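Local coordinates for Ras-related protein Rab-7L1 (Homo sapiens, PDB 6HH2), which regulates vesicle trafficking as a Rab-family small GTPase, helps maintain the endosome-trans-Golgi network, recruits LRRK2 to the Golgi and stimulates its kinase activity, at residues G22-S25 with L26-Y30; R170-I173 with E174-R178. The protein carries 4 engineered substitutions. All coordinates share one frame; numbering follows the deposited sequence. Where two conformers were deposited one is given.

From the N terminus, strand 8-17 leads through the phosphate-binding loop into helix 23-30, where interaction 1 joins the first turn, which binds the GDP phosphates and, through Thr24, magnesium, to the turns that follow. Much later, after the remaining strands and helices of the Ras-type fold, the chain enters helix 165-178 and interaction 2 links successive turns of it. Each contact is local and closes no long loop; the two follow in series, neither nested nor crossed, with centres about 19 Å apart. They nevertheless meet: Tyr30 OH lies 3.4 Å from Ile173 CD1, a packing contact that joins the end of the nucleotide-binding helix to the C-terminal helix.

Interaction 1: residues G22-S25 with L26-Y30; sequences GKTS and LVQRY. With MG (magnesium ion), chain C; GDP (guanosine-5'-diphosphate), chain B.
Four backbone hydrogen bonds join Gly22-Ser25 to Leu26-Arg29 as the first turns of helix 23-30, with Gly22 as N-cap: its O receives Leu26 N at 2.8 Å, and Lys23 O, Thr24 O and Ser25 O receive Val27 N, Gln28 N and Arg29 N. Side chains add one packing contact, Thr24 CG2 against the amide end of Gln28, 3.8 Å from NE2.

The amides ahead of these carbonyls point at GDP, as in a P-loop. GDP O1B takes three donors, Gly22 N, Lys23 N and Lys23 NZ, the last at 2.8 Å; bends at chi3 and chi4 (-56° and -59°) curl the lysine back to the phosphate, and Glu71 holds NZ in a salt bridge. Thr24 N reaches GDP O3B at 3.0 Å, while Ser25 OG, turned to the side of its backbone N (chi1 -64°), joins that amide in gripping GDP O1A, with OG at 2.6 Å.

Magnesium is six-coordinate: Thr24 OG1 binds at 2.1 Å, GDP O3B and four waters complete the shell, and Asp66 is hydrogen-bonded to OG1 as a second-shell residue.

Lys23 and Val27 lean on Val15 of strand 8-17, and Tyr30 touches both strand 58-66 and helix 165-178.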
loop_
_atom_site.group_PDB
_atom_site.type_symbol
_atom_site.label_atom_id
_atom_site.label_comp_id
_atom_site.label_asym_id
_atom_site.label_seq_id
_atom_site.Cartn_x
_atom_site.Cartn_y
_atom_site.Cartn_z
ATOM N N GLY A 22 -0.064 -1.436 10.975
ATOM C CA GLY A 22 0.806 -0.309 10.678
ATOM C C GLY A 22 0.393 0.600 9.517
ATOM O O GLY A 22 1.246 1.348 9.008
ATOM N N LYS A 23 -0.857 0.531 9.045
ATOM C CA LYS A 23 -1.226 1.278 7.842
ATOM C C LYS A 23 -1.199 2.781 8.092
ATOM O O LYS A 23 -0.645 3.518 7.279
ATOM C CB LYS A 23 -2.629 0.870 7.391
ATOM C CG LYS A 23 -2.695 -0.613 7.041
ATOM C CD LYS A 23 -4.112 -0.995 6.486
ATOM C CE LYS A 23 -5.279 -0.636 7.434
ATOM N NZ LYS A 23 -5.118 -1.321 8.757
ATOM N N THR A 24 -1.901 3.278 9.130
ATOM C CA THR A 24 -1.901 4.710 9.377
ATOM C C THR A 24 -0.492 5.200 9.647
ATOM O O THR A 24 -0.121 6.289 9.189
ATOM C CB THR A 24 -2.883 5.022 10.505
ATOM O OG1 THR A 24 -4.171 4.495 10.131
ATOM C CG2 THR A 24 -3.002 6.554 10.737
ATOM N N SER A 25 0.305 4.400 10.349
ATOM C CA SER A 25 1.686 4.791 10.608
ATOM C C SER A 25 2.477 4.897 9.294
ATOM O O SER A 25 3.269 5.828 9.129
ATOM C CB SER A 25 2.353 3.767 11.534
ATOM O OG SER A 25 1.715 3.777 12.797
ATOM N N LEU A 26 2.236 3.920 8.434
ATOM C CA LEU A 26 2.948 4.096 7.072
ATOM C C LEU A 26 2.556 5.442 6.267
ATOM O O LEU A 26 3.368 6.249 5.773
ATOM C CB LEU A 26 2.667 2.872 6.193
ATOM C CG LEU A 26 3.438 2.895 4.883
ATOM C CD1 LEU A 26 3.925 1.426 4.555
ATOM C CD2 LEU A 26 2.640 3.420 3.811
ATOM N N VAL A 27 1.230 5.690 6.299
ATOM C CA VAL A 27 0.810 6.890 5.577
ATOM C C VAL A 27 1.355 8.144 6.256
ATOM O O VAL A 27 1.826 9.083 5.590
ATOM C CB VAL A 27 -0.720 6.917 5.481
ATOM C CG1 VAL A 27 -1.207 8.263 4.900
ATOM C CG2 VAL A 27 -1.209 5.735 4.646
ATOM N N GLN A 28 1.327 8.175 7.606
ATOM C CA GLN A 28 1.862 9.341 8.306
ATOM C C GLN A 28 3.340 9.528 8.038
ATOM O O GLN A 28 3.806 10.665 7.938
ATOM C CB GLN A 28 1.626 9.180 9.804
ATOM C CG GLN A 28 0.147 9.297 10.151
ATOM C CD GLN A 28 -0.145 8.951 11.606
ATOM O OE1 GLN A 28 0.570 8.162 12.238
ATOM N NE2 GLN A 28 -1.177 9.561 12.148
ATOM N N ARG A 29 4.092 8.442 7.855
ATOM C CA ARG A 29 5.517 8.578 7.615
ATOM C C ARG A 29 5.835 8.929 6.166
ATOM O O ARG A 29 6.745 9.746 5.887
ATOM C CB ARG A 29 6.221 7.294 8.025
ATOM C CG ARG A 29 7.691 7.589 8.321
ATOM C CD ARG A 29 8.481 6.353 8.476
ATOM N NE ARG A 29 8.709 5.911 9.852
ATOM C CZ ARG A 29 9.589 6.450 10.695
ATOM N NH1 ARG A 29 10.285 7.530 10.359
ATOM N NH2 ARG A 29 9.748 5.924 11.898
ATOM N N TYR A 30 5.120 8.323 5.245
ATOM C CA TYR A 30 5.443 8.426 3.817
ATOM C C TYR A 30 4.741 9.581 3.090
ATOM O O TYR A 30 5.271 10.087 2.078
ATOM C CB TYR A 30 5.123 7.098 3.117
ATOM C CG TYR A 30 5.716 7.077 1.748
ATOM C CD1 TYR A 30 7.102 6.937 1.584
ATOM C CD2 TYR A 30 4.922 7.214 0.617
ATOM C CE1 TYR A 30 7.680 6.987 0.298
ATOM C CE2 TYR A 30 5.480 7.249 -0.659
ATOM C CZ TYR A 30 6.854 7.113 -0.795
ATOM O OH TYR A 30 7.440 7.169 -2.030
HETATM MG MG MG C . -5.178 3.056 11.248
HETATM P PB GDP B . -3.355 0.407 11.628
HETATM O O1B GDP B . -3.074 -0.599 10.576
HETATM O O2B GDP B . -4.399 -0.011 12.610
HETATM O O3B GDP B . -3.586 1.803 11.084
HETATM O O3A GDP B . -1.975 0.431 12.515
HETATM P PA GDP B . -1.256 1.673 13.204
HETATM O O1A GDP B . -0.460 2.482 12.211
HETATM O O2A GDP B . -2.284 2.418 14.044
HETATM O "O5'" GDP B . -0.213 0.952 14.168
HETATM C "C5'" GDP B . -0.642 0.101 15.221
HETATM C "C4'" GDP B . 0.454 0.017 16.278
HETATM O "O4'" GDP B . 1.604 -0.673 15.685
HETATM C "C3'" GDP B . 0.955 1.400 16.641
HETATM O "O3'" GDP B . 1.276 1.336 18.041
HETATM C "C2'" GDP B . 2.218 1.564 15.819
HETATM O "O2'" GDP B . 3.139 2.416 16.487
HETATM C "C1'" GDP B . 2.727 0.149 15.808
HETATM N N9 GDP B . 3.581 -0.121 14.646
HETATM C C8 GDP B . 3.328 0.248 13.358
HETATM N N7 GDP B . 4.328 -0.203 12.533
HETATM C C5 GDP B . 5.203 -0.867 13.325
HETATM C C6 GDP B . 6.467 -1.568 13.119
HETATM O O6 GDP B . 6.991 -1.632 11.991
HETATM N N1 GDP B . 7.025 -2.121 14.203
HETATM C C2 GDP B . 6.552 -2.060 15.458
HETATM N N2 GDP B . 7.238 -2.639 16.520
HETATM N N3 GDP B . 5.403 -1.389 15.714
HETATM C C4 GDP B . 4.737 -0.814 14.690
HETATM O O HOH W 1 -4.420 3.735 12.997
HETATM O O HOH W 2 -5.996 2.326 9.469
HETATM O O HOH W 3 -6.389 1.653 12.295
HETATM O O HOH W 4 -6.766 4.422 11.477
#

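Interaction 2: residues R170-I173 with E174-R178; sequences RVLI and EKMMR
Glu174 reaches back one turn to Arg170 in two ways: its N donates to Arg170 O at 3.0 Å, and its carboxylate forms a salt bridge, Arg170 NH1 to Glu174 OE2 at 2.8 Å. The guanidinium presents its edge, with OE2 almost in its plane, whereas NH1 comes to OE2 from above the carboxylate plane, the two planes being 56° apart. A bend at chi3 (58°) turns the arginine tip toward the glutamate, and Glu167 takes its NE in a second salt bridge.

Lys175 contributes mainly its backbone N, bonded to Val171 O. Met176 N follows on Leu172 O at 2.9 Å; its CG stays beside the backbone N, chi1 -68°, and the bend at chi3 carries CE to within 4.2 Å of Ile173 CG1. Met177 repeats the backbone bond to Ile173 O and sets its CG 4.4 Å from Ile173 CG2. The i to i+4 bonds thus run unbroken, with the ion pair on one flank and an apolar face on another.

That face packs helix 165-178 onto the central sheet: Leu172 meets strand 86-92, Ile173 strands 48-55 and 58-66, and both methionines strands 8-17 and 58-66.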
loop_
_atom_site.group_PDB
_atom_site.type_symbol
_atom_site.label_atom_id
_atom_site.label_comp_id
_atom_site.label_asym_id
_atom_site.label_seq_id
_atom_site.Cartn_x
_atom_site.Cartn_y
_atom_site.Cartn_z
ATOM N N ARG A 170 9.258 3.356 -3.510
ATOM C CA ARG A 170 9.885 3.845 -4.720
ATOM C C ARG A 170 9.749 2.833 -5.857
ATOM O O ARG A 170 9.427 3.198 -6.988
ATOM C CB ARG A 170 11.364 4.158 -4.466
ATOM C CG ARG A 170 12.021 4.692 -5.713
ATOM C CD ARG A 170 13.552 4.929 -5.535
ATOM N NE ARG A 170 14.300 3.717 -5.148
ATOM C CZ ARG A 170 14.580 2.705 -5.973
ATOM N NH1 ARG A 170 14.215 2.727 -7.260
ATOM N NH2 ARG A 170 15.264 1.660 -5.506
ATOM N N VAL A 171 9.967 1.540 -5.565
ATOM C CA VAL A 171 9.866 0.569 -6.663
ATOM C C VAL A 171 8.420 0.410 -7.111
ATOM O O VAL A 171 8.159 0.154 -8.295
ATOM C CB VAL A 171 10.558 -0.771 -6.342
ATOM C CG1 VAL A 171 12.056 -0.547 -5.991
ATOM C CG2 VAL A 171 9.784 -1.564 -5.312
ATOM N N LEU A 172 7.464 0.607 -6.209
ATOM C CA LEU A 172 6.063 0.616 -6.621
ATOM C C LEU A 172 5.747 1.811 -7.521
ATOM O O LEU A 172 5.030 1.658 -8.516
ATOM C CB LEU A 172 5.167 0.590 -5.390
ATOM C CG LEU A 172 3.670 0.475 -5.681
ATOM C CD1 LEU A 172 3.335 -0.827 -6.391
ATOM C CD2 LEU A 172 2.897 0.607 -4.367
ATOM N N ILE A 173 6.264 3.005 -7.194
ATOM C CA ILE A 173 6.075 4.159 -8.086
ATOM C C ILE A 173 6.631 3.876 -9.458
ATOM O O ILE A 173 6.011 4.216 -10.481
ATOM C CB ILE A 173 6.739 5.402 -7.483
ATOM C CG1 ILE A 173 6.008 5.796 -6.217
ATOM C CG2 ILE A 173 6.772 6.586 -8.514
ATOM C CD1 ILE A 173 6.784 6.915 -5.391
ATOM N N GLU A 174 7.826 3.293 -9.515
ATOM C CA GLU A 174 8.424 3.049 -10.814
ATOM C C GLU A 174 7.593 2.063 -11.610
ATOM O O GLU A 174 7.447 2.221 -12.833
ATOM C CB GLU A 174 9.882 2.636 -10.655
ATOM C CG GLU A 174 10.698 3.730 -9.901
ATOM C CD GLU A 174 12.178 3.491 -9.888
ATOM O OE1 GLU A 174 12.605 2.586 -10.627
ATOM O OE2 GLU A 174 12.930 4.223 -9.194
ATOM N N LYS A 175 6.961 1.110 -10.928
ATOM C CA LYS A 175 6.083 0.177 -11.644
ATOM C C LYS A 175 4.816 0.872 -12.139
ATOM O O LYS A 175 4.327 0.582 -13.237
ATOM C CB LYS A 175 5.728 -0.996 -10.723
ATOM C CG LYS A 175 4.705 -1.989 -11.348
ATOM C CD LYS A 175 5.349 -2.748 -12.498
ATOM C CE LYS A 175 6.127 -3.941 -11.973
ATOM N NZ LYS A 175 6.607 -4.714 -13.156
ATOM N N MET A 176 4.232 1.739 -11.318
ATOM C CA MET A 176 3.041 2.468 -11.758
ATOM C C MET A 176 3.362 3.370 -12.941
ATOM O O MET A 176 2.547 3.518 -13.856
ATOM C CB MET A 176 2.463 3.292 -10.609
ATOM C CG MET A 176 1.857 2.399 -9.476
ATOM S SD MET A 176 0.966 3.356 -8.254
ATOM C CE MET A 176 2.306 4.351 -7.486
ATOM N N MET A 177 4.566 3.963 -12.958
ATOM C CA MET A 177 4.972 4.748 -14.127
ATOM C C MET A 177 5.110 3.870 -15.371
ATOM O O MET A 177 4.670 4.247 -16.466
ATOM C CB MET A 177 6.279 5.492 -13.831
ATOM C CG MET A 177 6.096 6.647 -12.836
ATOM S SD MET A 177 5.175 8.006 -13.567
ATOM C CE MET A 177 6.408 8.730 -14.659
ATOM N N ARG A 178 5.686 2.681 -15.216
ATOM C CA ARG A 178 5.822 1.763 -16.338
ATOM C C ARG A 178 4.459 1.337 -16.861
ATOM O O ARG A 178 4.266 1.172 -18.065
ATOM C CB ARG A 178 6.642 0.548 -15.916
ATOM C CG ARG A 178 7.039 -0.322 -17.109
ATOM C CD ARG A 178 7.933 -1.490 -16.721
ATOM N NE ARG A 178 8.214 -2.326 -17.897
ATOM C CZ ARG A 178 9.037 -3.378 -17.897
ATOM N NH1 ARG A 178 9.672 -3.727 -16.773
ATOM N NH2 ARG A 178 9.215 -4.078 -19.010
#